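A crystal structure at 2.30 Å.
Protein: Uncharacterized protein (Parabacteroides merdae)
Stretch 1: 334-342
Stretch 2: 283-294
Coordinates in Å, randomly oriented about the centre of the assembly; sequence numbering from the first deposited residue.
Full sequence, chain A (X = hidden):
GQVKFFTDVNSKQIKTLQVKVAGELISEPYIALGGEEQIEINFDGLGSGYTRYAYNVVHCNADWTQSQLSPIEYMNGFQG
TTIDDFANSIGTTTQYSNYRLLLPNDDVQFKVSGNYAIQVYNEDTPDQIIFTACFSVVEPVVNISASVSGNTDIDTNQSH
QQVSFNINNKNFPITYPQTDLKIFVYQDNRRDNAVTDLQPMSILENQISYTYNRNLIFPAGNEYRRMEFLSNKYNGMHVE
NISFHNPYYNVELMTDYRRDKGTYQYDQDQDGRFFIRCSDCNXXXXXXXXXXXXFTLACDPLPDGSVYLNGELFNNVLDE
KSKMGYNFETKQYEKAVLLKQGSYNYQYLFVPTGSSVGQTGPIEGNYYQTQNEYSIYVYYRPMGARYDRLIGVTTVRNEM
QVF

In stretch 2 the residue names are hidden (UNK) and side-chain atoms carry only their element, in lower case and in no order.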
# COMPACT_ATOMS: atom_id res chain seq x y z
N GLU A 334 6.57 -25.74 21.89
CA GLU A 334 7.90 -25.67 21.34
C GLU A 334 8.01 -26.43 20.04
O GLU A 334 7.41 -27.48 19.88
CB GLU A 334 8.93 -26.24 22.32
CG GLU A 334 9.14 -25.39 23.58
CD GLU A 334 10.27 -25.88 24.49
OE1 GLU A 334 11.32 -26.27 23.95
OE2 GLU A 334 10.13 -25.81 25.75
N LYS A 335 8.79 -25.88 19.12
CA LYS A 335 9.09 -26.52 17.87
C LYS A 335 10.46 -26.10 17.29
O LYS A 335 10.88 -24.93 17.37
CB LYS A 335 7.95 -26.25 16.86
CG LYS A 335 8.03 -27.08 15.59
CD LYS A 335 6.77 -26.94 14.73
CE LYS A 335 6.61 -28.07 13.74
NZ LYS A 335 5.89 -29.22 14.32
N ALA A 336 11.13 -27.10 16.71
CA ALA A 336 12.41 -26.93 15.99
C ALA A 336 12.10 -27.05 14.53
O ALA A 336 11.45 -28.01 14.13
CB ALA A 336 13.39 -28.03 16.37
N VAL A 337 12.56 -26.10 13.73
CA VAL A 337 12.31 -26.12 12.29
C VAL A 337 13.59 -25.76 11.55
O VAL A 337 14.22 -24.74 11.84
CB VAL A 337 11.25 -25.04 11.94
CG1 VAL A 337 10.87 -25.12 10.47
CG2 VAL A 337 10.05 -25.21 12.84
N LEU A 338 13.96 -26.55 10.57
CA LEU A 338 15.08 -26.21 9.73
C LEU A 338 14.63 -25.20 8.66
O LEU A 338 13.82 -25.51 7.80
CB LEU A 338 15.65 -27.46 9.08
CG LEU A 338 16.98 -27.31 8.32
CD1 LEU A 338 18.15 -27.24 9.29
CD2 LEU A 338 17.20 -28.44 7.34
N LEU A 339 15.24 -24.03 8.73
CA LEU A 339 14.91 -22.86 7.95
C LEU A 339 16.17 -22.23 7.34
O LEU A 339 17.26 -22.19 7.97
CB LEU A 339 14.21 -21.81 8.84
CG LEU A 339 12.81 -22.19 9.34
CD1 LEU A 339 12.27 -21.18 10.33
CD2 LEU A 339 11.85 -22.33 8.18
N LYS A 340 16.00 -21.75 6.12
CA LYS A 340 17.01 -20.97 5.42
C LYS A 340 17.04 -19.56 5.97
O LYS A 340 15.99 -18.95 6.24
CB LYS A 340 16.68 -20.94 3.94
CG LYS A 340 17.78 -20.48 3.01
CD LYS A 340 17.29 -20.50 1.56
CE LYS A 340 18.44 -20.44 0.57
NZ LYS A 340 18.08 -21.04 -0.74
N GLN A 341 18.24 -19.05 6.15
CA GLN A 341 18.46 -17.73 6.69
C GLN A 341 17.67 -16.63 5.98
O GLN A 341 17.58 -16.62 4.75
CB GLN A 341 19.93 -17.36 6.58
CG GLN A 341 20.85 -18.15 7.44
CD GLN A 341 22.28 -17.72 7.19
OE1 GLN A 341 22.88 -18.11 6.18
NE2 GLN A 341 22.81 -16.89 8.07
N GLY A 342 17.18 -15.68 6.77
CA GLY A 342 16.40 -14.55 6.26
C GLY A 342 15.54 -13.87 7.32
O GLY A 342 15.76 -14.06 8.53
N UNK A 283 23.87 -13.36 -3.63
CA UNK A 283 22.86 -14.34 -4.09
C UNK A 283 22.38 -15.25 -2.93
O UNK A 283 22.76 -16.42 -2.84
c UNK A 283 23.35 -15.17 -5.30
c UNK A 283 22.22 -16.09 -5.91
o UNK A 283 21.16 -15.58 -6.34
o UNK A 283 22.39 -17.33 -5.96
N UNK A 284 21.50 -14.72 -2.06
CA UNK A 284 21.05 -15.50 -0.91
C UNK A 284 20.43 -16.88 -1.29
O UNK A 284 20.54 -17.86 -0.53
c UNK A 284 20.00 -14.58 -0.28
c UNK A 284 20.25 -13.23 -0.81
c UNK A 284 20.74 -13.46 -2.19
N UNK A 285 19.81 -16.97 -2.46
CA UNK A 285 19.24 -18.24 -2.89
C UNK A 285 20.24 -19.38 -2.98
O UNK A 285 19.82 -20.53 -2.91
o UNK A 285 16.58 -16.93 -5.12
o UNK A 285 16.68 -17.15 -2.94
c UNK A 285 18.47 -18.10 -4.22
c UNK A 285 17.15 -17.34 -4.08
N UNK A 286 21.54 -19.08 -3.14
CA UNK A 286 22.59 -20.12 -3.05
C UNK A 286 23.61 -19.94 -1.91
O UNK A 286 24.43 -20.81 -1.65
c UNK A 286 23.37 -20.23 -4.37
o UNK A 286 23.92 -18.95 -4.70
c UNK A 286 22.47 -20.70 -5.50
N UNK A 287 23.55 -18.82 -1.20
CA UNK A 287 24.53 -18.48 -0.18
C UNK A 287 23.97 -18.57 1.24
O UNK A 287 24.71 -18.72 2.22
c UNK A 287 26.32 -15.50 -2.02
o UNK A 287 25.47 -14.62 -2.23
c UNK A 287 25.09 -17.08 -0.45
c UNK A 287 25.90 -16.95 -1.75
o UNK A 287 27.52 -15.23 -2.02
N UNK A 288 22.65 -18.50 1.37
CA UNK A 288 22.01 -18.60 2.68
C UNK A 288 22.06 -20.03 3.19
O UNK A 288 21.79 -20.97 2.43
c UNK A 288 20.58 -18.15 2.58
N UNK A 289 22.41 -20.18 4.45
CA UNK A 289 22.56 -21.49 5.07
C UNK A 289 21.21 -21.90 5.72
O UNK A 289 20.28 -21.09 5.77
c UNK A 289 23.71 -21.42 6.12
o UNK A 289 25.38 -22.80 7.11
o UNK A 289 23.75 -23.81 6.00
c UNK A 289 24.32 -22.77 6.43
N UNK A 290 21.13 -23.13 6.22
CA UNK A 290 19.94 -23.68 6.85
C UNK A 290 20.34 -23.95 8.28
O UNK A 290 21.29 -24.69 8.52
c UNK A 290 19.05 -24.70 3.68
c UNK A 290 16.34 -24.59 4.02
c UNK A 290 18.54 -24.84 4.97
c UNK A 290 16.86 -24.46 2.76
c UNK A 290 17.17 -24.78 5.11
c UNK A 290 18.23 -24.52 2.58
c UNK A 290 19.46 -25.02 6.19
o UNK A 290 16.00 -24.28 1.71
N UNK A 291 19.61 -23.35 9.22
CA UNK A 291 19.85 -23.49 10.64
C UNK A 291 18.60 -24.12 11.26
O UNK A 291 17.52 -24.03 10.69
c UNK A 291 20.14 -22.13 11.30
c UNK A 291 21.41 -21.39 10.85
c UNK A 291 23.73 -20.00 10.07
c UNK A 291 22.34 -21.96 9.96
o UNK A 291 24.86 -19.30 9.69
c UNK A 291 22.83 -19.42 10.94
c UNK A 291 21.68 -20.11 11.32
c UNK A 291 23.48 -21.26 9.57
N UNK A 292 18.75 -24.77 12.40
CA UNK A 292 17.60 -25.23 13.16
C UNK A 292 17.07 -24.06 13.94
O UNK A 292 17.77 -23.54 14.81
c UNK A 292 17.67 -28.22 12.59
c UNK A 292 17.94 -26.31 14.19
c UNK A 292 16.68 -26.76 14.92
c UNK A 292 18.59 -27.52 13.53
N UNK A 293 15.85 -23.63 13.67
CA UNK A 293 15.28 -22.53 14.45
C UNK A 293 14.30 -23.05 15.49
O UNK A 293 13.44 -23.84 15.18
c UNK A 293 14.62 -21.51 13.55
c UNK A 293 14.10 -20.34 14.35
c UNK A 293 15.63 -21.08 12.49
N UNK A 294 14.44 -22.56 16.73
CA UNK A 294 13.67 -23.02 17.86
C UNK A 294 12.67 -21.97 18.28
O UNK A 294 13.06 -20.86 18.69
c UNK A 294 15.57 -24.38 18.82
n UNK A 294 15.39 -25.70 19.17
c UNK A 294 16.79 -24.31 18.24
n UNK A 294 17.30 -25.58 18.23
c UNK A 294 14.56 -23.32 19.07
c UNK A 294 16.44 -26.40 18.81
O HOH W 1 15.83 -19.46 -1.46
O HOH W 2 25.44 -17.88 4.89

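Position 283 has two side-chain carbons, the second carrying two oxygens, and touches nothing on stretch 1. This is Asp 283, the N-cap of a short helix; its OD2 accepts a hydrogen bond from the side-chain oxygen of position 286, as a capping carboxylate can. Three carbons at position 284 close a ring onto the backbone nitrogen, which defines Pro 284. Proline suits the first turn of a helix, where no amide hydrogen is needed.

Position 285 again shows two carbons with two oxygens on the second. Its backbone O accepts a hydrogen bond from Lys 340 NZ at 2.8 Å, and one side-chain oxygen reaches the same ammonium group through a water. This is Asp 285, whose carboxylate suits the place as an acceptor: the water donates to OD1 and accepts from NZ. At position 286 a single carbon carries one oxygen and one carbon, the pattern of threonine. Thr 286 points away from stretch 1, and its OG1 donates to Asp 283 OD2 at 2.6 Å. Position 287 has three carbons, the third with two oxygens, and a second water links its backbone O to Gln 341 OE1. It is Glu 287; the chain is long enough to fold back, and Asp 283 N donates to its OE1 at a very short 2.5 Å.

One carbon is all that position 288 carries; this CB points toward stretch 1 and packs 3.7 Å from Lys 340 CG. It is Ala 288, a small residue in a buried place. Position 289 has two carbons and two terminal oxygens, and its backbone N donates to Gln 341 OE1 at 2.7 Å. This is Asp 289, whose OD1 accepts from the backbone N of position 290 at the point where the chain enters the strand.

Position 290 has one carbon, then a six-carbon ring bearing an oxygen. Lys 340 CB lies over one ring face, 3.8 Å from the centroid. In Tyr 290 an aromatic surface thus meets the aliphatic part of the lysine. Position 291 has the same atoms, with Gln 341 CG over one ring face, 4.3 Å from the centroid. Tyr 291 suits this place because its flat ring can receive an aliphatic carbon.

Position 292 has four carbons, forked at the first. The end of its two-carbon arm comes 3.5 Å from Leu 338 CD1, and the one-carbon arm lies 3.8 Å from Ala 336 CB. This is Ile 292, its branches packing against apolar neighbours. At position 293 a carbon carries two others, one of them 4.0 Å from Leu 339 CB: Val 293, a beta-branched residue at home in a strand. Position 294 ends in a five-membered ring of three carbons and two nitrogens, one nitrogen 4.2 Å from Ala 336 CB. His 294 packs obliquely there while its NE2 is bonded elsewhere in the structure.

The contact is an antiparallel pairing. Reciprocal backbone bonds join Val 337 with Val 293 and Leu 339 with Tyr 291, and Gln 341 N donates to Asp 289 O, extending the ladder. Ala 336, Leu 338 and Lys 340 share one face with Tyr 290, Ile 292 and His 294. At the strand's end the Lys 340 side chain reaches the helix, and just past it Gln 341 binds Asp 289.

Stretch 2 283-294: DPDTEADYYIVH
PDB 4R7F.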